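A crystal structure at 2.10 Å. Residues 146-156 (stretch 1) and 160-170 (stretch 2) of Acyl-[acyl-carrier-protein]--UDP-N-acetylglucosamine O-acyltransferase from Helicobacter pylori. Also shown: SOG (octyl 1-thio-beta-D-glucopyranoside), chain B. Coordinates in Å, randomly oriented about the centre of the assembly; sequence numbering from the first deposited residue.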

# COMPACT_ATOMS: atom_id res chain seq x y z
N TYR A 146 19.67 6.90 -11.94
CA TYR A 146 18.77 6.54 -13.03
C TYR A 146 18.06 5.20 -12.89
O TYR A 146 18.00 4.42 -13.84
N VAL A 147 17.54 4.93 -11.70
CA VAL A 147 16.81 3.70 -11.47
C VAL A 147 15.32 3.99 -11.35
O VAL A 147 14.92 4.94 -10.68
N ASN A 148 14.52 3.19 -12.04
CA ASN A 148 13.07 3.33 -11.97
C ASN A 148 12.50 2.07 -11.34
O ASN A 148 12.83 0.96 -11.76
N ILE A 149 11.66 2.24 -10.33
CA ILE A 149 11.04 1.10 -9.68
C ILE A 149 9.53 1.27 -9.75
O ILE A 149 8.98 2.25 -9.23
N GLY A 150 8.86 0.32 -10.39
CA GLY A 150 7.42 0.37 -10.55
C GLY A 150 6.63 0.25 -9.26
O GLY A 150 7.10 -0.32 -8.27
N GLY A 151 5.40 0.76 -9.29
CA GLY A 151 4.55 0.74 -8.12
C GLY A 151 4.31 -0.59 -7.42
O GLY A 151 4.28 -1.65 -8.05
N LEU A 152 4.16 -0.51 -6.11
CA LEU A 152 3.88 -1.66 -5.26
C LEU A 152 4.97 -2.74 -5.27
O LEU A 152 4.69 -3.91 -5.01
N THR A 153 6.20 -2.34 -5.56
CA THR A 153 7.32 -3.28 -5.57
C THR A 153 8.00 -3.27 -4.20
O THR A 153 8.14 -2.23 -3.57
N ALA A 154 8.40 -4.46 -3.75
CA ALA A 154 9.08 -4.59 -2.47
C ALA A 154 10.50 -5.05 -2.72
O ALA A 154 10.73 -6.01 -3.46
N ILE A 155 11.46 -4.36 -2.11
CA ILE A 155 12.88 -4.70 -2.25
C ILE A 155 13.32 -5.18 -0.87
O ILE A 155 13.13 -4.47 0.12
N HIS A 156 13.90 -6.37 -0.81
CA HIS A 156 14.33 -6.94 0.46
C HIS A 156 15.65 -6.36 0.96
O HIS A 156 16.40 -5.75 0.20
N ARG A 160 21.03 -4.65 -3.72
CA ARG A 160 21.69 -3.53 -4.38
C ARG A 160 21.26 -3.47 -5.84
O ARG A 160 21.32 -4.47 -6.55
N ILE A 161 20.81 -2.30 -6.27
CA ILE A 161 20.39 -2.11 -7.65
C ILE A 161 21.35 -1.10 -8.26
O ILE A 161 21.45 0.04 -7.79
N ALA A 162 22.07 -1.52 -9.30
CA ALA A 162 23.05 -0.65 -9.94
C ALA A 162 22.41 0.41 -10.83
O ALA A 162 21.19 0.44 -11.01
N LYS A 163 23.26 1.27 -11.37
CA LYS A 163 22.85 2.37 -12.24
C LYS A 163 22.04 1.94 -13.46
O LYS A 163 22.25 0.87 -14.02
N GLY A 164 21.10 2.80 -13.85
CA GLY A 164 20.28 2.57 -15.02
C GLY A 164 19.35 1.38 -15.07
O GLY A 164 18.97 0.95 -16.16
N CYS A 165 18.96 0.84 -13.92
CA CYS A 165 18.06 -0.30 -13.91
C CYS A 165 16.59 0.06 -13.87
O CYS A 165 16.21 1.14 -13.41
N MET A 166 15.77 -0.85 -14.36
CA MET A 166 14.33 -0.65 -14.35
C MET A 166 13.70 -1.87 -13.70
O MET A 166 13.96 -3.00 -14.10
N ILE A 167 12.87 -1.63 -12.69
CA ILE A 167 12.20 -2.72 -12.00
C ILE A 167 10.69 -2.57 -12.19
O ILE A 167 10.11 -1.56 -11.80
N ALA A 168 10.07 -3.58 -12.78
CA ALA A 168 8.63 -3.56 -13.03
C ALA A 168 7.83 -3.51 -11.74
O ALA A 168 8.29 -3.94 -10.69
N GLY A 169 6.61 -2.97 -11.83
CA GLY A 169 5.77 -2.88 -10.65
C GLY A 169 5.38 -4.24 -10.10
O GLY A 169 5.49 -5.25 -10.79
N LYS A 170 4.92 -4.25 -8.85
CA LYS A 170 4.51 -5.48 -8.18
C LYS A 170 5.56 -6.58 -8.11
O LYS A 170 5.24 -7.76 -8.02

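Side-chain packing between residues 146-156 and 160-170 of the acyltransferase, two stretches that run parallel and bury 717 Å² between them. Asn148 pairs with Met166 and Ile149 with Ile167 as parallel bridges, so the side chains of Ile149 and Ile167 share one face of the sheet and those of Asn148 and Met166 the other. Ile167 loses the most surface to its neighbour, 77 Å². Its side chain (chi1 m, chi2 t) is extended: Ile167 CD1 lies 3.9 Å from Ile149 CG1 and 4.1 Å from Ile155 CD1, while Ile167 CG2 meets Thr153 CG2 at 4.1 Å. Ile149 has the same m, t rotamer, so the two bridged isoleucines lie side by side; Ile155, bent by its m, m rotamer, points toward stretch 2. Ile161 (m, t) also points toward its partner stretch and closes the cluster: Ile161 CD1 is 4.2 Å from both Ile149 CD1 and Ile155 CD1. All four isoleucines are buried, and these contacts are wholly apolar.

Val147 (chi1 t, 68 Å² covered) extends this packing, although its CA-to-CB bond points sideways. Val147 CG1 rests 3.9 Å from Ile161 CG2, and Val147 CG2 lies 4.4 Å from Cys165 CB. Val147 CG2 also comes within 3.3 Å of Ala162 O, the carbonyl at the start of the type II turn that ends at Cys165. On the other face Asn148 (chi1 m) approaches Met166 (t, t, m), with Asn148 CB 4.4 Å from Met166 CG; the amide turns back to its own stretch, Asn148 ND2 donating to Val147 O at 3.0 Å. Tyr146 (chi1 m) reaches the all-t chain of Lys163, with Tyr146 CD1 4.2 Å from Lys163 CE.

Lys170 also has 68 Å² covered, even though its CA-to-CB bond points away. Its backbone is also held: Lys170 N donates to Gly151 O at 2.8 Å. Lys170 CG packs 4.1 Å from Leu152 CB, joining the aliphatic part of the lysine to Leu152, whose CA-to-CB bond points toward stretch 2, and Lys170 NZ is hydrogen-bonded elsewhere in the structure. Nearby, Thr153 (chi1 m) brings Thr153 OG1 to 2.9 Å from Ala168 O and 3.0 Å from Gly150 O. Gly150 leaves no room for a side chain: an ideal CB on Gly150 would sit 2.3 Å from Gly169 N, a clash. The bound octyl thioglucoside lies outside this packing; SOG C6' approaches His156 CB at 3.5 Å, and His156 makes no contact with stretch 2.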

# COMPACT_ATOMS: atom_id res chain seq x y z
CB TYR A 146 19.52 6.57 -14.37
CG TYR A 146 20.19 7.89 -14.66
CD1 TYR A 146 21.49 8.14 -14.24
CD2 TYR A 146 19.50 8.91 -15.33
CE1 TYR A 146 22.10 9.38 -14.47
CE2 TYR A 146 20.10 10.14 -15.56
CZ TYR A 146 21.40 10.37 -15.12
OH TYR A 146 21.99 11.59 -15.34
CB VAL A 147 17.29 2.99 -10.19
CG1 VAL A 147 16.37 1.81 -9.85
CG2 VAL A 147 18.72 2.49 -10.37
CB ASN A 148 12.46 3.51 -13.37
CG ASN A 148 12.69 4.91 -13.92
OD1 ASN A 148 12.03 5.32 -14.87
ND2 ASN A 148 13.63 5.63 -13.33
CB ILE A 149 11.48 0.98 -8.20
CG1 ILE A 149 13.01 0.97 -8.11
CG2 ILE A 149 10.90 -0.30 -7.59
CD1 ILE A 149 13.55 0.85 -6.69
CB LEU A 152 2.54 -2.28 -5.67
CG LEU A 152 1.37 -1.30 -5.78
CD1 LEU A 152 0.10 -2.04 -6.16
CD2 LEU A 152 1.17 -0.57 -4.46
CB THR A 153 8.38 -2.90 -6.64
OG1 THR A 153 7.88 -3.21 -7.94
CG2 THR A 153 9.69 -3.66 -6.41
CB ALA A 154 8.35 -5.60 -1.59
CB ILE A 155 13.74 -3.48 -2.65
CG1 ILE A 155 13.13 -2.77 -3.86
CG2 ILE A 155 15.17 -3.94 -2.96
CD1 ILE A 155 13.08 -3.60 -5.12
CB HIS A 156 14.44 -8.47 0.35
CG HIS A 156 13.16 -9.13 -0.08
ND1 HIS A 156 11.92 -8.67 0.32
CD2 HIS A 156 12.94 -10.22 -0.84
CE1 HIS A 156 10.99 -9.46 -0.19
NE2 HIS A 156 11.58 -10.41 -0.90
CB ARG A 160 23.21 -3.68 -4.30
CG ARG A 160 23.79 -3.71 -2.89
CD ARG A 160 25.30 -3.87 -2.96
NE ARG A 160 25.66 -4.96 -3.87
CZ ARG A 160 26.72 -4.95 -4.66
NH1 ARG A 160 27.55 -3.91 -4.67
NH2 ARG A 160 26.95 -5.98 -5.47
CB ILE A 161 18.95 -1.57 -7.74
CG1 ILE A 161 18.00 -2.56 -7.05
CG2 ILE A 161 18.54 -1.37 -9.19
CD1 ILE A 161 16.61 -1.99 -6.81
CB ALA A 162 24.04 -1.49 -10.75
CB LYS A 163 24.09 3.13 -12.71
CG LYS A 163 23.83 4.22 -13.74
CD LYS A 163 25.16 4.78 -14.25
CE LYS A 163 24.95 5.96 -15.18
NZ LYS A 163 26.25 6.48 -15.71
CB CYS A 165 18.37 -1.21 -12.72
SG CYS A 165 19.90 -2.14 -12.87
CB MET A 166 13.79 -0.50 -15.78
CG MET A 166 12.30 -0.19 -15.83
SD MET A 166 11.71 0.14 -17.50
CE MET A 166 12.21 1.87 -17.69
CB ILE A 167 12.51 -2.70 -10.49
CG1 ILE A 167 14.02 -2.61 -10.29
CG2 ILE A 167 11.97 -3.96 -9.82
CD1 ILE A 167 14.42 -2.59 -8.85
CB ALA A 168 8.23 -4.80 -13.84
CB LYS A 170 3.23 -6.04 -8.83
CG LYS A 170 1.96 -5.38 -8.34
CD LYS A 170 0.73 -6.05 -8.93
CE LYS A 170 -0.53 -5.63 -8.20
NZ LYS A 170 -0.55 -6.12 -6.80
C1 SOG B . 12.95 -4.31 7.74
C2 SOG B . 13.59 -3.22 8.63
C3 SOG B . 12.51 -2.21 9.06
C4 SOG B . 11.91 -1.59 7.79
C5 SOG B . 11.28 -2.71 6.93
C6 SOG B . 10.69 -2.14 5.64
C1' SOG B . 13.45 -6.59 7.19
C2' SOG B . 13.67 -7.04 5.76
C3' SOG B . 13.92 -8.53 5.68
C4' SOG B . 14.15 -8.99 4.25
C5' SOG B . 14.39 -10.49 4.18
C6' SOG B . 14.48 -10.96 2.74
C7' SOG B . 14.73 -12.45 2.66
C8' SOG B . 14.81 -12.89 1.22
S1 SOG B . 13.94 -5.25 7.31
O2 SOG B . 14.19 -3.81 9.77
O3 SOG B . 13.09 -1.20 9.86
O4 SOG B . 10.91 -0.64 8.15
O5 SOG B . 12.31 -3.68 6.59
O6 SOG B . 9.38 -1.67 5.89